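Local coordinates for protein ElaA (Pseudomonas aeruginosa, PDB 1XEB), which probably transfers an acyl group from acyl-coenzyme A (most likely acetyl-CoA) to an amine as a member of the GNAT superfamily, at residues 4-9 with 53-58; 74-79 with 106-111. One frame throughout, in Å; residues are numbered along the deposited sequence.

In the fold
Both contacts belong to one mixed beta-sheet of the GNAT fold and come in series along the chain, contact 1 closing before contact 2 opens. Their centres lie about 20 Å apart. Contact 1 joins strand 4-9 to strand 50-56; from there the sheet runs on through antiparallel strand 59-67 to strand 76-83, the strand used by contact 2. Contact 2 ties the start of that strand to the last turn of helix 92-108 and the turn leading to strand 113-118. The same helix also touches Trp5 of contact 1, so it spans from the N-terminal edge of the sheet to the parallel pair 76-83 and 113-118, which this helix connects.

Contact 1. Residues 4-9 with 53-58; sequences DWTCKH and MAWRDG
Trp5 and Ala54 meet on one face of the sheet, where the methyl group of Ala54 sits over the six-membered ring of the indole. Ala54 CB lies 3.3 Å from the centroid of that ring, only 3° off its normal, a CH-pi contact with the methyl squarely over the benzo ring. The torsions of Trp5 explain the fit: CG is anti to the carbonyl carbon (chi1 -69°), and chi2 of 88° turns the indole broadside to the methyl. Beyond this pair, Trp5 packs on Leu92, Gln95 and Leu96 of helix 92-108 and makes a cation-pi contact with Arg99. On the other face, Thr6 and Met53, a selenomethionine, run side by side and point the same way, with Thr6 CG2 3.7 Å from Met53 CB. The same methyl approaches the five-membered ring of Trp55 obliquely, 4.0 Å from CD1. Met53 then bends at chi3, and both it and Trp55 reach Glu17 of helix 15-32.

The backbone between the two faces is the antiparallel pairing that adds the N-terminal strand to the GNAT sheet. Trp5 and Ala54 form a non-hydrogen-bonded pair between two hydrogen-bonded ones, Asp4 with Trp55 and Thr6 with Met53. Asp4 N donates to Trp55 O at 3.0 Å, and Trp55 N returns a bond to Asp4 O. At the second pair the bonds are shorter, Met53 N lying 2.7 Å from Thr6 O and Thr6 N 2.8 Å from Met53 O. Besides the bond from Thr6 N, Met53 O receives a weaker CA-H...O contact from Trp5 CA at 3.3 Å. Strand 50-56 uses its other edge to pair with strand 59-67, through backbone bonds from Ala54 to Leu61 and Ala62.

Contact 2. Residues 74-79 with 106-111; sequences GQVVIG and RLWLDT
Val76 CG1 is wedged between Thr111 and Trp108, and apolar contacts of this one methyl carry most of the meeting. It lies 3.5 Å from Thr111 CG2 and 3.7 Å from Trp108 CE3, on the benzo part of the indole, which it approaches obliquely. Trp108 CB, 3.9 Å from Val76 CG1, adds to the same patch. The first torsion of Val76 (chi1 -41°) sets CG1 beside its own backbone N and anti to the carbonyl carbon, and from there the methyl reaches both partners. Val76 is buried, with Ala104 of helix 92-108 and Val113 also against its side chain. Pro69, in the loop after strand 59-67, touches the side chains of both Trp108 and Thr111. Thr111 CG2 also rests 3.8 Å from the backbone carbonyl oxygen Gly74 O, a looser van der Waals contact.

These residues belong to a beta-alpha-beta crossover unit, in which strand 76-83 is followed by helix 92-108 and then by the parallel strand 113-118. The contact lies where the chain leaves the helix and turns back to the sheet beside the start of the first strand. Backbone bonds from Val76 to Pro112 and Tyr114 mark the beginning of the parallel pairing.

The hydrogen bonds of Thr111 to Trp108 shape the return. Trp108 to Thr111 form a type II beta turn, with Asp110 at a positive phi of 60°. Trp108 O accepts from two groups of Thr111: a bond from OG1 at 2.6 Å, with the hydroxyl above the carbonyl plane, and a weak backbone bond from N at 2.9 Å. With Thr111 OG1 beside the backbone N (chi1 -56°), the hydroxyl is turned to the turn carbonyl while CG2 is left to meet Val76.

Contact 1. Residues 4-9 with 53-58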
loop_
_atom_site.group_PDB
_atom_site.type_symbol
_atom_site.label_atom_id
_atom_site.label_comp_id
_atom_site.label_asym_id
_atom_site.label_seq_id
_atom_site.Cartn_x
_atom_site.Cartn_y
_atom_site.Cartn_z
ATOM N N ASP A 4 12.914 -9.955 5.676
ATOM C CA ASP A 4 13.034 -9.085 6.833
ATOM C C ASP A 4 12.029 -7.956 6.675
ATOM O O ASP A 4 12.200 -7.063 5.837
ATOM C CB ASP A 4 14.443 -8.507 6.954
ATOM C CG ASP A 4 15.421 -9.486 7.576
ATOM O OD1 ASP A 4 15.158 -9.953 8.711
ATOM O OD2 ASP A 4 16.453 -9.785 6.933
ATOM N N TRP A 5 10.977 -8.007 7.481
ATOM C CA TRP A 5 9.939 -6.998 7.433
ATOM C C TRP A 5 10.208 -5.797 8.322
ATOM O O TRP A 5 10.766 -5.912 9.415
ATOM C CB TRP A 5 8.593 -7.606 7.804
ATOM C CG TRP A 5 8.094 -8.539 6.777
ATOM C CD1 TRP A 5 8.355 -9.877 6.680
ATOM C CD2 TRP A 5 7.232 -8.216 5.688
ATOM N NE1 TRP A 5 7.698 -10.410 5.596
ATOM C CE2 TRP A 5 7.000 -9.408 4.970
ATOM C CE3 TRP A 5 6.631 -7.035 5.246
ATOM C CZ2 TRP A 5 6.187 -9.451 3.837
ATOM C CZ3 TRP A 5 5.821 -7.077 4.118
ATOM C CH2 TRP A 5 5.606 -8.276 3.428
ATOM N N THR A 6 9.792 -4.634 7.840
ATOM C CA THR A 6 9.972 -3.405 8.592
ATOM C C THR A 6 8.841 -2.409 8.320
ATOM O O THR A 6 8.383 -2.254 7.183
ATOM C CB THR A 6 11.343 -2.757 8.268
ATOM O OG1 THR A 6 11.350 -1.415 8.750
ATOM C CG2 THR A 6 11.612 -2.754 6.775
ATOM N N CYS A 7 8.365 -1.762 9.376
ATOM C CA CYS A 7 7.302 -0.772 9.234
ATOM C C CYS A 7 7.766 0.492 9.920
ATOM O O CYS A 7 7.710 0.600 11.141
ATOM C CB CYS A 7 6.003 -1.239 9.877
ATOM S SG CYS A 7 4.675 -0.062 9.549
ATOM N N LYS A 8 8.205 1.453 9.124
ATOM C CA LYS A 8 8.727 2.678 9.675
ATOM C C LYS A 8 7.913 3.928 9.409
ATOM O O LYS A 8 7.203 4.046 8.404
ATOM C CB LYS A 8 10.154 2.902 9.153
ATOM C CG LYS A 8 11.127 1.768 9.467
ATOM C CD LYS A 8 12.511 1.960 8.805
ATOM C CE LYS A 8 13.283 3.144 9.377
ATOM N NZ LYS A 8 14.680 3.248 8.828
ATOM N N HIS A 9 8.041 4.864 10.336
ATOM C CA HIS A 9 7.408 6.164 10.237
ATOM C C HIS A 9 8.278 6.846 9.179
ATOM O O HIS A 9 9.485 6.587 9.107
ATOM C CB HIS A 9 7.528 6.882 11.582
ATOM C CG HIS A 9 6.819 8.192 11.642
ATOM N ND1 HIS A 9 7.250 9.304 10.954
ATOM C CD2 HIS A 9 5.716 8.576 12.327
ATOM C CE1 HIS A 9 6.446 10.319 11.215
ATOM N NE2 HIS A 9 5.507 9.904 12.046
HETATM N N MSE A 53 7.846 -2.450 4.549
HETATM C CA MSE A 53 8.793 -2.978 3.581
HETATM C C MSE A 53 9.254 -4.395 3.920
HETATM O O MSE A 53 9.414 -4.749 5.085
HETATM C CB MSE A 53 10.020 -2.062 3.508
HETATM C CG MSE A 53 9.727 -0.619 3.135
HETATM SE SE MSE A 53 11.239 0.593 3.473
HETATM C CE MSE A 53 12.242 0.251 1.881
ATOM N N ALA A 54 9.448 -5.199 2.882
ATOM C CA ALA A 54 9.933 -6.563 3.026
ATOM C C ALA A 54 11.199 -6.624 2.172
ATOM O O ALA A 54 11.159 -6.390 0.959
ATOM C CB ALA A 54 8.897 -7.558 2.530
ATOM N N TRP A 55 12.322 -6.913 2.828
ATOM C CA TRP A 55 13.625 -6.994 2.167
ATOM C C TRP A 55 14.234 -8.402 2.096
ATOM O O TRP A 55 13.938 -9.264 2.924
ATOM C CB TRP A 55 14.614 -6.092 2.889
ATOM C CG TRP A 55 14.349 -4.644 2.753
ATOM C CD1 TRP A 55 13.406 -3.915 3.407
ATOM C CD2 TRP A 55 15.092 -3.721 1.950
ATOM N NE1 TRP A 55 13.519 -2.586 3.069
ATOM C CE2 TRP A 55 14.547 -2.441 2.175
ATOM C CE3 TRP A 55 16.168 -3.852 1.063
ATOM C CZ2 TRP A 55 15.044 -1.299 1.544
ATOM C CZ3 TRP A 55 16.661 -2.714 0.437
ATOM C CH2 TRP A 55 16.101 -1.457 0.679
ATOM N N ARG A 56 15.095 -8.615 1.102
ATOM C CA ARG A 56 15.802 -9.881 0.927
ATOM C C ARG A 56 17.074 -9.627 0.126
ATOM O O ARG A 56 17.017 -9.256 -1.053
ATOM C CB ARG A 56 14.947 -10.912 0.189
ATOM C CG ARG A 56 15.482 -12.352 0.295
ATOM C CD ARG A 56 14.893 -13.268 -0.776
ATOM N NE ARG A 56 15.350 -12.903 -2.122
ATOM C CZ ARG A 56 14.815 -13.358 -3.255
ATOM N NH1 ARG A 56 15.301 -12.967 -4.426
ATOM N NH2 ARG A 56 13.789 -14.197 -3.221
ATOM N N ASP A 57 18.219 -9.810 0.780
ATOM C CA ASP A 57 19.522 -9.634 0.143
ATOM C C ASP A 57 19.696 -8.285 -0.557
ATOM O O ASP A 57 20.026 -8.236 -1.739
ATOM C CB ASP A 57 19.770 -10.773 -0.866
ATOM C CG ASP A 57 19.769 -12.161 -0.211
ATOM O OD1 ASP A 57 20.520 -12.362 0.774
ATOM O OD2 ASP A 57 19.026 -13.057 -0.683
ATOM N N GLY A 58 19.471 -7.197 0.172
ATOM C CA GLY A 58 19.636 -5.875 -0.414
ATOM C C GLY A 58 18.543 -5.401 -1.366
ATOM O O GLY A 58 18.545 -4.245 -1.789
#

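Contact 2. Residues 74-79 with 106-111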
loop_
_atom_site.group_PDB
_atom_site.type_symbol
_atom_site.label_atom_id
_atom_site.label_comp_id
_atom_site.label_asym_id
_atom_site.label_seq_id
_atom_site.Cartn_x
_atom_site.Cartn_y
_atom_site.Cartn_z
ATOM N N GLY A 74 -10.566 10.496 9.167
ATOM C CA GLY A 74 -10.876 9.382 10.055
ATOM C C GLY A 74 -10.794 7.949 9.561
ATOM O O GLY A 74 -11.481 7.073 10.093
ATOM N N GLN A 75 -9.963 7.695 8.558
ATOM C CA GLN A 75 -9.789 6.347 8.028
ATOM C C GLN A 75 -8.282 6.148 7.782
ATOM O O GLN A 75 -7.610 7.089 7.349
ATOM C CB GLN A 75 -10.534 6.181 6.693
ATOM C CG GLN A 75 -11.968 6.735 6.622
ATOM C CD GLN A 75 -12.737 6.252 5.367
ATOM O OE1 GLN A 75 -13.464 5.235 5.410
ATOM N NE2 GLN A 75 -12.570 6.968 4.248
ATOM N N VAL A 76 -7.734 4.970 8.087
ATOM C CA VAL A 76 -6.323 4.758 7.788
ATOM C C VAL A 76 -6.371 4.340 6.322
ATOM O O VAL A 76 -7.180 3.498 5.955
ATOM C CB VAL A 76 -5.644 3.621 8.644
ATOM C CG1 VAL A 76 -6.108 3.680 10.095
ATOM C CG2 VAL A 76 -5.906 2.268 8.045
ATOM N N VAL A 77 -5.547 4.949 5.480
ATOM C CA VAL A 77 -5.558 4.616 4.063
ATOM C C VAL A 77 -4.373 3.759 3.660
ATOM O O VAL A 77 -3.217 4.124 3.885
ATOM C CB VAL A 77 -5.583 5.896 3.180
ATOM C CG1 VAL A 77 -5.561 5.523 1.692
ATOM C CG2 VAL A 77 -6.825 6.709 3.481
ATOM N N ILE A 78 -4.679 2.608 3.069
ATOM C CA ILE A 78 -3.670 1.658 2.596
ATOM C C ILE A 78 -3.561 1.858 1.085
ATOM O O ILE A 78 -4.567 1.887 0.401
ATOM C CB ILE A 78 -4.114 0.212 2.905
ATOM C CG1 ILE A 78 -3.759 -0.141 4.334
ATOM C CG2 ILE A 78 -3.485 -0.763 1.944
ATOM C CD1 ILE A 78 -4.374 -1.445 4.771
ATOM N N GLY A 79 -2.347 1.998 0.568
ATOM C CA GLY A 79 -2.183 2.199 -0.856
ATOM C C GLY A 79 -0.794 1.818 -1.329
ATOM O O GLY A 79 0.028 1.347 -0.538
ATOM N N ARG A 106 -2.112 -1.581 15.458
ATOM C CA ARG A 106 -1.105 -1.138 16.411
ATOM C C ARG A 106 -1.037 0.386 16.483
ATOM O O ARG A 106 -1.047 0.958 17.566
ATOM C CB ARG A 106 0.260 -1.691 15.991
ATOM C CG ARG A 106 1.368 -1.596 17.032
ATOM C CD ARG A 106 2.696 -2.075 16.443
ATOM N NE ARG A 106 3.425 -0.997 15.776
ATOM C CZ ARG A 106 3.809 -1.009 14.502
ATOM N NH1 ARG A 106 3.539 -2.054 13.717
ATOM N NH2 ARG A 106 4.474 0.029 14.014
ATOM N N LEU A 107 -0.990 1.038 15.323
ATOM C CA LEU A 107 -0.879 2.503 15.251
ATOM C C LEU A 107 -2.159 3.299 15.489
ATOM O O LEU A 107 -2.158 4.292 16.207
ATOM C CB LEU A 107 -0.290 2.915 13.890
ATOM C CG LEU A 107 1.136 2.425 13.548
ATOM C CD1 LEU A 107 1.464 2.723 12.100
ATOM C CD2 LEU A 107 2.150 3.102 14.478
ATOM N N TRP A 108 -3.257 2.858 14.896
ATOM C CA TRP A 108 -4.510 3.578 15.025
ATOM C C TRP A 108 -5.652 2.655 15.442
ATOM O O TRP A 108 -6.703 2.599 14.792
ATOM C CB TRP A 108 -4.803 4.243 13.686
ATOM C CG TRP A 108 -3.654 5.097 13.201
ATOM C CD1 TRP A 108 -3.304 6.335 13.664
ATOM C CD2 TRP A 108 -2.735 4.796 12.136
ATOM N NE1 TRP A 108 -2.236 6.826 12.948
ATOM C CE2 TRP A 108 -1.866 5.902 12.008
ATOM C CE3 TRP A 108 -2.565 3.703 11.277
ATOM C CZ2 TRP A 108 -0.838 5.948 11.051
ATOM C CZ3 TRP A 108 -1.545 3.747 10.321
ATOM C CH2 TRP A 108 -0.695 4.865 10.219
ATOM N N LEU A 109 -5.425 1.933 16.537
ATOM C CA LEU A 109 -6.396 0.992 17.070
ATOM C C LEU A 109 -7.839 1.426 16.837
ATOM O O LEU A 109 -8.192 2.592 17.033
ATOM C CB LEU A 109 -6.165 0.789 18.565
ATOM C CG LEU A 109 -7.163 -0.173 19.222
ATOM C CD1 LEU A 109 -6.997 -1.567 18.630
ATOM C CD2 LEU A 109 -6.934 -0.203 20.731
ATOM N N ASP A 110 -8.660 0.477 16.395
ATOM C CA ASP A 110 -10.075 0.716 16.138
ATOM C C ASP A 110 -10.406 1.771 15.095
ATOM O O ASP A 110 -11.522 2.297 15.083
ATOM C CB ASP A 110 -10.801 1.060 17.441
ATOM C CG ASP A 110 -10.902 -0.128 18.382
ATOM O OD1 ASP A 110 -11.351 0.065 19.532
ATOM O OD2 ASP A 110 -10.534 -1.252 17.974
ATOM N N THR A 111 -9.452 2.097 14.229
ATOM C CA THR A 111 -9.719 3.062 13.169
ATOM C C THR A 111 -9.955 2.242 11.910
ATOM O O THR A 111 -9.120 1.414 11.541
ATOM C CB THR A 111 -8.523 3.985 12.930
ATOM O OG1 THR A 111 -8.169 4.633 14.158
ATOM C CG2 THR A 111 -8.864 5.026 11.877
#